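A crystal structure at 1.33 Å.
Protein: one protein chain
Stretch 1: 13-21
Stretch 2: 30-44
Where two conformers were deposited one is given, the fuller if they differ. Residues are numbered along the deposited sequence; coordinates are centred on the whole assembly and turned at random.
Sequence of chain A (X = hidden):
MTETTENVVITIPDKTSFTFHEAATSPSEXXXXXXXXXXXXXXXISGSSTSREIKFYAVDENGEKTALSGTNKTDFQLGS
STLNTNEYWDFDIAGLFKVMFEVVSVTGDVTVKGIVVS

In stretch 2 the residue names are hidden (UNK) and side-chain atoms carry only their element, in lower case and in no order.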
ATOM      1  N   PRO A  13      -4.377  11.127  10.446  1.00 12.90           N
ATOM      2  CA  PRO A  13      -5.259  11.534   9.350  1.00 12.96           C
ATOM      3  C   PRO A  13      -6.329  12.481   9.842  1.00 13.40           C
ATOM      4  O   PRO A  13      -6.704  12.489  11.016  1.00 14.78           O
ATOM      5  CB  PRO A  13      -5.923  10.229   8.928  1.00 12.93           C
ATOM      6  CG  PRO A  13      -5.909   9.397  10.184  1.00 13.18           C
ATOM      7  CD  PRO A  13      -4.650   9.750  10.885  1.00 13.11           C
ATOM      8  N   ASP A  14      -6.900  13.200   8.882  1.00 13.22           N
ATOM      9  CA  ASP A  14      -8.237  13.822   9.023  1.00 13.73           C
ATOM     10  C   ASP A  14      -9.268  12.737   8.797  1.00 13.37           C
ATOM     11  O   ASP A  14      -9.072  11.957   7.885  1.00 13.63           O
ATOM     12  CB  ASP A  14      -8.375  15.001   8.062  1.00 14.15           C
ATOM     13  CG  ASP A  14      -9.598  15.849   8.359  1.00 14.85           C
ATOM     14  OD1 ASP A  14      -9.937  16.017   9.547  1.00 16.04           O
ATOM     15  OD2 ASP A  14     -10.201  16.353   7.380  1.00 14.51           O
ATOM     16  N   LYS A  15     -10.379  12.792   9.520  1.00 13.35           N
ATOM     17  CA  LYS A  15     -11.511  11.893   9.246  1.00 13.20           C
ATOM     18  C   LYS A  15     -12.802  12.677   9.401  1.00 14.14           C
ATOM     19  O   LYS A  15     -12.865  13.623  10.233  1.00 15.48           O
ATOM     20  CB  LYS A  15     -11.566  10.707  10.210  1.00 13.32           C
ATOM     21  CG  LYS A  15     -10.309   9.837  10.189  1.00 13.17           C
ATOM     22  CD  LYS A  15     -10.493   8.604  11.080  1.00 13.61           C
ATOM     23  CE  LYS A  15      -9.318   7.679  11.125  1.00 13.68           C
ATOM     24  NZ  LYS A  15      -9.597   6.526  12.015  1.00 14.02           N
ATOM     25  N   THR A  16     -13.805  12.268   8.663  1.00 14.32           N
ATOM     26  CA  THR A  16     -15.192  12.730   8.951  1.00 15.50           C
ATOM     27  C   THR A  16     -16.142  11.610   8.587  1.00 16.12           C
ATOM     28  O   THR A  16     -15.802  10.611   7.988  1.00 16.79           O
ATOM     29  CB  THR A  16     -15.457  14.091   8.290  1.00 17.05           C
ATOM     30  OG1 THR A  16     -16.596  14.631   9.007  1.00 20.33           O
ATOM     31  CG2 THR A  16     -15.686  13.963   6.812  1.00 17.58           C
ATOM     32  N   SER A  17     -17.399  11.817   8.991  0.60 17.00           N
ATOM     33  CA  SER A  17     -18.517  10.892   8.737  0.60 17.89           C
ATOM     34  C   SER A  17     -19.459  11.541   7.732  0.60 17.65           C
ATOM     35  O   SER A  17     -19.462  12.776   7.596  0.60 19.41           O
ATOM     36  CB  SER A  17     -19.219  10.551  10.016  0.60 19.01           C
ATOM     37  OG  SER A  17     -18.328   9.925  10.927  0.60 19.78           O
ATOM     38  N   PHE A  18     -20.160  10.723   6.971  1.00 16.50           N
ATOM     39  CA  PHE A  18     -21.136  11.226   5.985  1.00 17.25           C
ATOM     40  C   PHE A  18     -22.280  10.237   5.892  1.00 17.06           C
ATOM     41  O   PHE A  18     -22.076   9.025   5.798  1.00 16.78           O
ATOM     42  CB  PHE A  18     -20.492  11.431   4.612  1.00 16.78           C
ATOM     43  CG  PHE A  18     -21.413  12.115   3.650  1.00 17.29           C
ATOM     44  CD1 PHE A  18     -21.634  13.491   3.730  1.00 18.38           C
ATOM     45  CD2 PHE A  18     -22.016  11.398   2.633  1.00 16.61           C
ATOM     46  CE1 PHE A  18     -22.500  14.111   2.854  1.00 18.63           C
ATOM     47  CE2 PHE A  18     -22.874  12.044   1.735  1.00 17.53           C
ATOM     48  CZ  PHE A  18     -23.059  13.379   1.831  1.00 18.34           C
ATOM     49  N   THR A  19     -23.491  10.777   5.873  1.00 17.36           N
ATOM     50  CA  THR A  19     -24.682   9.947   5.631  1.00 17.66           C
ATOM     51  C   THR A  19     -25.111  10.029   4.174  1.00 17.37           C
ATOM     52  O   THR A  19     -25.553  11.087   3.724  1.00 17.98           O
ATOM     53  CB  THR A  19     -25.811  10.351   6.587  1.00 18.84           C
ATOM     54  OG1 THR A  19     -25.350  10.044   7.904  1.00 19.23           O
ATOM     55  CG2 THR A  19     -27.081   9.584   6.300  1.00 19.91           C
ATOM     56  N   PHE A  20     -25.075   8.910   3.471  1.00 15.88           N
ATOM     57  CA  PHE A  20     -25.596   8.814   2.091  1.00 15.81           C
ATOM     58  C   PHE A  20     -27.109   8.622   2.135  1.00 16.23           C
ATOM     59  O   PHE A  20     -27.835   9.232   1.336  1.00 16.52           O
ATOM     60  CB  PHE A  20     -24.896   7.715   1.318  1.00 15.49           C
ATOM     61  CG  PHE A  20     -23.407   7.902   1.181  1.00 14.58           C
ATOM     62  CD1 PHE A  20     -22.887   8.689   0.186  1.00 14.28           C
ATOM     63  CD2 PHE A  20     -22.521   7.341   2.102  1.00 14.34           C
ATOM     64  CE1 PHE A  20     -21.521   8.849   0.049  1.00 14.12           C
ATOM     65  CE2 PHE A  20     -21.145   7.476   1.943  1.00 14.43           C
ATOM     66  CZ  PHE A  20     -20.661   8.274   0.939  1.00 14.20           C
ATOM     67  N   HIS A  21     -27.558   7.723   3.002  1.00 16.18           N
ATOM     68  CA  HIS A  21     -28.996   7.408   3.229  1.00 17.72           C
ATOM     69  C   HIS A  21     -29.228   7.252   4.724  1.00 19.04           C
ATOM     70  O   HIS A  21     -28.625   6.420   5.366  1.00 18.25           O
ATOM     71  CB  HIS A  21     -29.402   6.111   2.541  1.00 17.14           C
ATOM     72  CG  HIS A  21     -29.324   6.182   1.065  1.00 17.05           C
ATOM     73  ND1 HIS A  21     -30.370   6.591   0.293  1.00 17.75           N
ATOM     74  CD2 HIS A  21     -28.306   5.904   0.226  1.00 16.34           C
ATOM     75  CE1 HIS A  21     -30.001   6.510  -0.974  1.00 17.06           C
ATOM     76  NE2 HIS A  21     -28.733   6.116  -1.055  1.00 16.38           N
ATOM     77  N   UNK A  30     -29.730   9.117  -3.040  1.00 19.56           N
ATOM     78  CA  UNK A  30     -29.205   9.627  -1.777  1.00 20.14           C
ATOM     79  C   UNK A  30     -28.239  10.778  -1.963  1.00 20.78           C
ATOM     80  O   UNK A  30     -28.242  11.420  -3.034  1.00 24.01           O
ATOM     81  N   UNK A  31     -27.547  11.135  -0.925  1.00 19.68           N
ATOM     82  CA  UNK A  31     -26.671  12.325  -0.879  1.00 19.79           C
ATOM     83  C   UNK A  31     -25.316  11.962  -1.472  1.00 18.28           C
ATOM     84  O   UNK A  31     -24.866  10.801  -1.304  1.00 18.55           O
ATOM     85  c   UNK A  31     -28.507  14.302   0.395  1.00 27.57           C
ATOM     86  c   UNK A  31     -26.513  12.841   0.544  1.00 21.27           C
ATOM     87  o   UNK A  31     -27.854  15.292   0.042  1.00 29.30           O
ATOM     88  o   UNK A  31     -29.714  14.203   0.142  1.00 36.21           O
ATOM     89  c   UNK A  31     -27.825  13.179   1.157  1.00 24.98           C
ATOM     90  N   UNK A  32     -24.740  12.909  -2.179  1.00 17.73           N
ATOM     91  CA  UNK A  32     -23.422  12.692  -2.813  1.00 16.93           C
ATOM     92  C   UNK A  32     -22.349  13.297  -1.937  1.00 16.58           C
ATOM     93  O   UNK A  32     -22.507  14.419  -1.392  1.00 18.36           O
ATOM     94  o   UNK A  32     -24.323  12.905  -7.505  1.00 30.40           O
ATOM     95  c   UNK A  32     -24.317  12.805  -5.186  1.00 20.68           C
ATOM     96  c   UNK A  32     -23.366  13.404  -4.167  1.00 18.40           C
ATOM     97  c   UNK A  32     -24.295  13.535  -6.516  1.00 23.31           C
ATOM     98  o   UNK A  32     -24.266  14.738  -6.523  1.00 24.42           O
ATOM     99  N   UNK A  33     -21.238  12.593  -1.803  1.00 15.00           N
ATOM    100  CA  UNK A  33     -20.108  13.073  -0.981  1.00 14.67           C
ATOM    101  C   UNK A  33     -19.080  13.697  -1.912  1.00 13.57           C
ATOM    102  O   UNK A  33     -18.622  13.006  -2.825  1.00 13.86           O
ATOM    103  c   UNK A  33     -16.294  13.380   2.277  1.00 16.81           C
ATOM    104  c   UNK A  33     -18.609  13.194   1.791  1.00 16.96           C
ATOM    105  c   UNK A  33     -16.008  12.561   1.213  1.00 15.76           C
ATOM    106  c   UNK A  33     -17.034  12.096   0.387  1.00 15.50           C
ATOM    107  c   UNK A  33     -18.360  12.423   0.683  1.00 15.36           C
ATOM    108  c   UNK A  33     -17.563  13.656   2.587  1.00 17.99           C
ATOM    109  c   UNK A  33     -19.497  11.957  -0.168  1.00 14.91           C
ATOM    110  N   UNK A  34     -18.748  14.934  -1.638  1.00 13.36           N
ATOM    111  CA  UNK A  34     -17.633  15.639  -2.299  1.00 13.33           C
ATOM    112  C   UNK A  34     -16.344  15.189  -1.639  1.00 12.43           C
ATOM    113  O   UNK A  34     -16.127  15.448  -0.438  1.00 13.04           O
ATOM    114  c   UNK A  34     -17.811  17.142  -2.241  1.00 14.32           C
ATOM    115  c   UNK A  34     -19.097  17.539  -2.952  1.00 15.05           C
ATOM    116  c   UNK A  34     -16.611  17.907  -2.790  1.00 14.69           C
ATOM    117  N   UNK A  35     -15.475  14.513  -2.396  1.00 11.87           N
ATOM    118  CA  UNK A  35     -14.273  13.875  -1.826  1.00 11.39           C
ATOM    119  C   UNK A  35     -13.358  14.897  -1.182  1.00 11.29           C
ATOM    120  O   UNK A  35     -12.777  14.585  -0.137  1.00 10.87           O
ATOM    121  c   UNK A  35     -12.245  12.565  -2.444  1.00 11.28           C
ATOM    122  c   UNK A  35     -13.616  13.057  -2.940  1.00 11.14           C
ATOM    123  c   UNK A  35     -14.494  11.870  -3.344  1.00 11.69           C
ATOM    124  N   UNK A  36     -13.171  16.067  -1.787  1.00 11.24           N
ATOM    125  CA  UNK A  36     -12.326  17.083  -1.173  1.00 11.45           C
ATOM    126  C   UNK A  36     -10.898  16.582  -0.981  1.00 10.94           C
ATOM    127  O   UNK A  36     -10.303  16.172  -2.007  1.00 10.79           O
ATOM    128  N   UNK A  37     -10.391  16.648   0.241  1.00 11.32           N
ATOM    129  CA  UNK A  37      -9.005  16.238   0.496  1.00 11.10           C
ATOM    130  C   UNK A  37      -8.890  14.797   0.925  1.00 11.48           C
ATOM    131  O   UNK A  37      -7.773  14.389   1.300  1.00 11.87           O
ATOM    132  n   UNK A  37      -9.608  16.894   4.842  1.00 11.56           N
ATOM    133  c   UNK A  37      -9.431  18.242   4.696  1.00 12.29           C
ATOM    134  c   UNK A  37      -8.329  17.218   1.441  1.00 11.35           C
ATOM    135  n   UNK A  37      -9.026  18.475   3.457  1.00 11.86           N
ATOM    136  c   UNK A  37      -8.881  17.269   2.818  1.00 11.41           C
ATOM    137  c   UNK A  37      -9.230  16.278   3.679  1.00 11.27           C
ATOM    138  N   UNK A  38      -9.932  13.990   0.928  1.00 11.00           N
ATOM    139  CA  UNK A  38      -9.877  12.635   1.482  1.00 11.21           C
ATOM    140  C   UNK A  38      -9.309  11.657   0.461  1.00 11.32           C
ATOM    141  O   UNK A  38      -9.242  11.902  -0.753  1.00 11.10           O
ATOM    142  c   UNK A  38     -11.262  12.240   1.990  1.00 10.95           C
ATOM    143  c   UNK A  38     -12.856  14.885   4.223  1.00 12.44           C
ATOM    144  c   UNK A  38     -12.319  14.584   5.449  1.00 12.62           C
ATOM    145  c   UNK A  38     -11.382  13.581   5.530  1.00 12.46           C
ATOM    146  c   UNK A  38     -11.087  12.782   4.444  1.00 11.49           C
ATOM    147  c   UNK A  38     -11.653  13.038   3.207  1.00 11.45           C
ATOM    148  c   UNK A  38     -12.573  14.073   3.131  1.00 11.82           C
ATOM    149  N   UNK A  39      -8.829  10.535   0.998  0.70 11.70           N
ATOM    150  CA  UNK A  39      -8.211   9.473   0.169  0.70 11.77           C
ATOM    151  C   UNK A  39      -9.002   8.179   0.173  0.70 11.60           C
ATOM    152  O   UNK A  39      -8.970   7.466  -0.833  0.70 11.26           O
ATOM    153  c   UNK A  39      -5.765  10.255   0.633  0.70 13.95           C
ATOM    154  n   UNK A  39      -2.551  10.309  -0.532  0.70 16.68           N
ATOM    155  c   UNK A  39      -2.451  10.873   0.643  0.70 17.17           C
ATOM    156  c   UNK A  39      -4.490   9.739   1.350  0.70 15.08           C
ATOM    157  n   UNK A  39      -1.418  11.652   0.886  0.70 19.43           N
ATOM    158  n   UNK A  39      -3.414  10.688   1.533  0.70 16.79           N
ATOM    159  c   UNK A  39      -6.796   9.128   0.653  0.70 12.84           C
ATOM    160  N   UNK A  40      -9.602   7.822   1.296  0.60 12.58           N
ATOM    161  CA  UNK A  40     -10.233   6.501   1.470  0.60 12.90           C
ATOM    162  C   UNK A  40     -11.635   6.694   2.058  0.60 12.44           C
ATOM    163  O   UNK A  40     -11.860   7.620   2.809  0.60 12.28           O
ATOM    164  c   UNK A  40      -7.960   5.378   1.982  0.60 15.62           C
ATOM    165  o   UNK A  40      -6.380   3.760   2.494  0.60 26.52           O
ATOM    166  o   UNK A  40      -7.099   5.012   4.285  0.60 20.93           O
ATOM    167  c   UNK A  40      -7.117   4.640   3.013  0.60 19.01           C
ATOM    168  c   UNK A  40      -9.396   5.612   2.425  0.60 14.06           C
ATOM    169  N   UNK A  41     -12.507   5.749   1.740  1.00 12.79           N
ATOM    170  CA  UNK A  41     -13.874   5.688   2.293  1.00 12.95           C
ATOM    171  C   UNK A  41     -14.187   4.273   2.713  1.00 12.98           C
ATOM    172  O   UNK A  41     -13.908   3.340   1.976  1.00 13.21           O
ATOM    173  c   UNK A  41     -16.326   5.858   1.390  1.00 14.59           C
ATOM    174  c   UNK A  41     -17.080   6.132   0.110  1.00 15.29           C
ATOM    175  c   UNK A  41     -16.916   6.679   2.486  1.00 14.63           C
ATOM    176  c   UNK A  41     -14.838   6.088   1.182  1.00 14.07           C
ATOM    177  N   UNK A  42     -14.837   4.173   3.862  1.00 13.43           N
ATOM    178  CA  UNK A  42     -15.451   2.905   4.282  1.00 13.26           C
ATOM    179  C   UNK A  42     -16.935   3.165   4.475  1.00 13.75           C
ATOM    180  O   UNK A  42     -17.303   4.008   5.305  1.00 14.04           O
ATOM    181  o   UNK A  42     -13.421   2.155   5.353  1.00 13.84           O
ATOM    182  c   UNK A  42     -14.822   2.383   5.573  1.00 13.44           C
ATOM    183  c   UNK A  42     -15.448   1.073   6.016  1.00 14.37           C
ATOM    184  N   UNK A  43     -17.760   2.446   3.742  1.00 14.20           N
ATOM    185  CA  UNK A  43     -19.242   2.561   3.813  1.00 14.92           C
ATOM    186  C   UNK A  43     -19.789   1.403   4.628  1.00 15.13           C
ATOM    187  O   UNK A  43     -19.397   0.257   4.404  1.00 15.56           O
ATOM    188  c   UNK A  43     -19.835   2.511   2.395  1.00 15.93           C
ATOM    189  c   UNK A  43     -19.343   3.681   1.593  1.00 16.97           C
ATOM    190  c   UNK A  43     -21.339   2.558   2.430  1.00 17.66           C
ATOM    191  N   UNK A  44     -20.711   1.717   5.539  1.00 14.54           N
ATOM    192  CA  UNK A  44     -21.460   0.703   6.295  1.00 15.05           C
ATOM    193  C   UNK A  44     -22.884   0.684   5.747  1.00 15.15           C
ATOM    194  O   UNK A  44     -23.583   1.743   5.725  1.00 15.84           O
ATOM    195  n   UNK A  44     -23.139  -2.074  10.610  1.00 17.37           N
ATOM    196  c   UNK A  44     -21.465   1.024   7.780  1.00 15.39           C
ATOM    197  c   UNK A  44     -22.319   0.097   8.605  1.00 15.83           C
ATOM    198  c   UNK A  44     -22.806  -2.349   9.209  1.00 16.79           C
ATOM    199  c   UNK A  44     -21.815  -1.332   8.657  1.00 16.17           C
TER

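Position 30 has backbone atoms alone. Its phi is 68°, which favours glycine, and an ideal CB would lie 2.4 Å from His21 NE2 and 2.5 Å from Phe20 O, a clash with both. Its CA lies 3.3 Å from His21 CE1 and makes a CA-H...O contact of 3.4 Å with Phe20 O. It is Gly30.

Position 31 has three carbons, the third carrying two oxygens. Its backbone N donates a hydrogen bond to Phe20 O, 3.0 Å long and nearly straight at 171°. The CB of position 31 points toward stretch 1 and lies 3.7 Å from Phe18 CZ, but the carboxylate leads away. This is a carboxylate on a two-carbon arm, so Glu31.

Position 32 has the same set, three carbons and two oxygens. Its CA-to-CB bond points away from stretch 1. The backbone stays close: the O of position 32 is 3.4 Å from Phe18 CZ. This is Glu32.

Position 33 has one carbon and then a ring of six carbons. One ring carbon lies over one face of the Phe18 ring, 3.5 Å from Phe18 CG. The CB of position 33 also sits over that ring, 4.1 Å from its centroid, in a CH-pi contact. The two rings meet obliquely, with planes at 57°. The CB of position 33 is also 3.7 Å from Phe20 CE1. No oxygen is attached to the ring, which excludes tyrosine, so this is Phe33. The carbon over the face is CD1.

Position 34 has one carbon carrying two carbons. Its CA-to-CB bond points away from stretch 1, and the residue touches a crystal neighbour. This is Val34.

Position 35 has the same three-carbon fork. It is buried but out of reach of stretch 1. This is Val35.

Position 36 has no side-chain atoms and a phi of 60°: Gly36. It lies within a type II' turn that runs from Val35 to position 38.

Position 37 has one carbon and a five-membered ring of three carbons and two nitrogens. A ring nitrogen lies 2.7 Å from Asp14 OD2, which sits at the ring edge, near its plane. This is His37. The nitrogen is NE2, and it donates a hydrogen bond to Asp14 OD2.

Position 38 has one carbon and a six-carbon ring without oxygen. One ring carbon is 3.4 Å from Asp14 OD2 and 3.7 Å from Thr16 CG2. This is Phe38, and that carbon is CZ. Phe38 N closes the turn with a 3.1 Å hydrogen bond to Val35 O.

Position 39 has three carbons, a nitrogen, and a carbon carrying two more nitrogens, a guanidinium. It does not touch stretch 1. This is Arg39. Position 40 has three carbons ending in two oxygens and does not touch stretch 1 either. This is Glu40.

Position 41 has four carbons, forked at the second. One branch carbon lies 4.3 Å from Phe20 CZ. This is Leu41, and the carbon is CD2.

Position 42 has one carbon carrying an oxygen and a carbon. It makes no contact here. This is Thr42.

Position 43 is a three-carbon fork, with one branch carbon 4.2 Å from Phe20 CE2. This is Val43, and the carbon is CG2.

Position 44 has four carbons in a row ending in nitrogen, out of reach: Lys44.

The contact is mainly apolar. Phe20 reaches Phe33, Leu41 and Val43, while Phe18 packs against Phe33. Two hydrogen bonds, at Phe20 and Asp14, tie the stretches together.

Stretch 2, residues 30-44: GEEFVVGHFRELTVK
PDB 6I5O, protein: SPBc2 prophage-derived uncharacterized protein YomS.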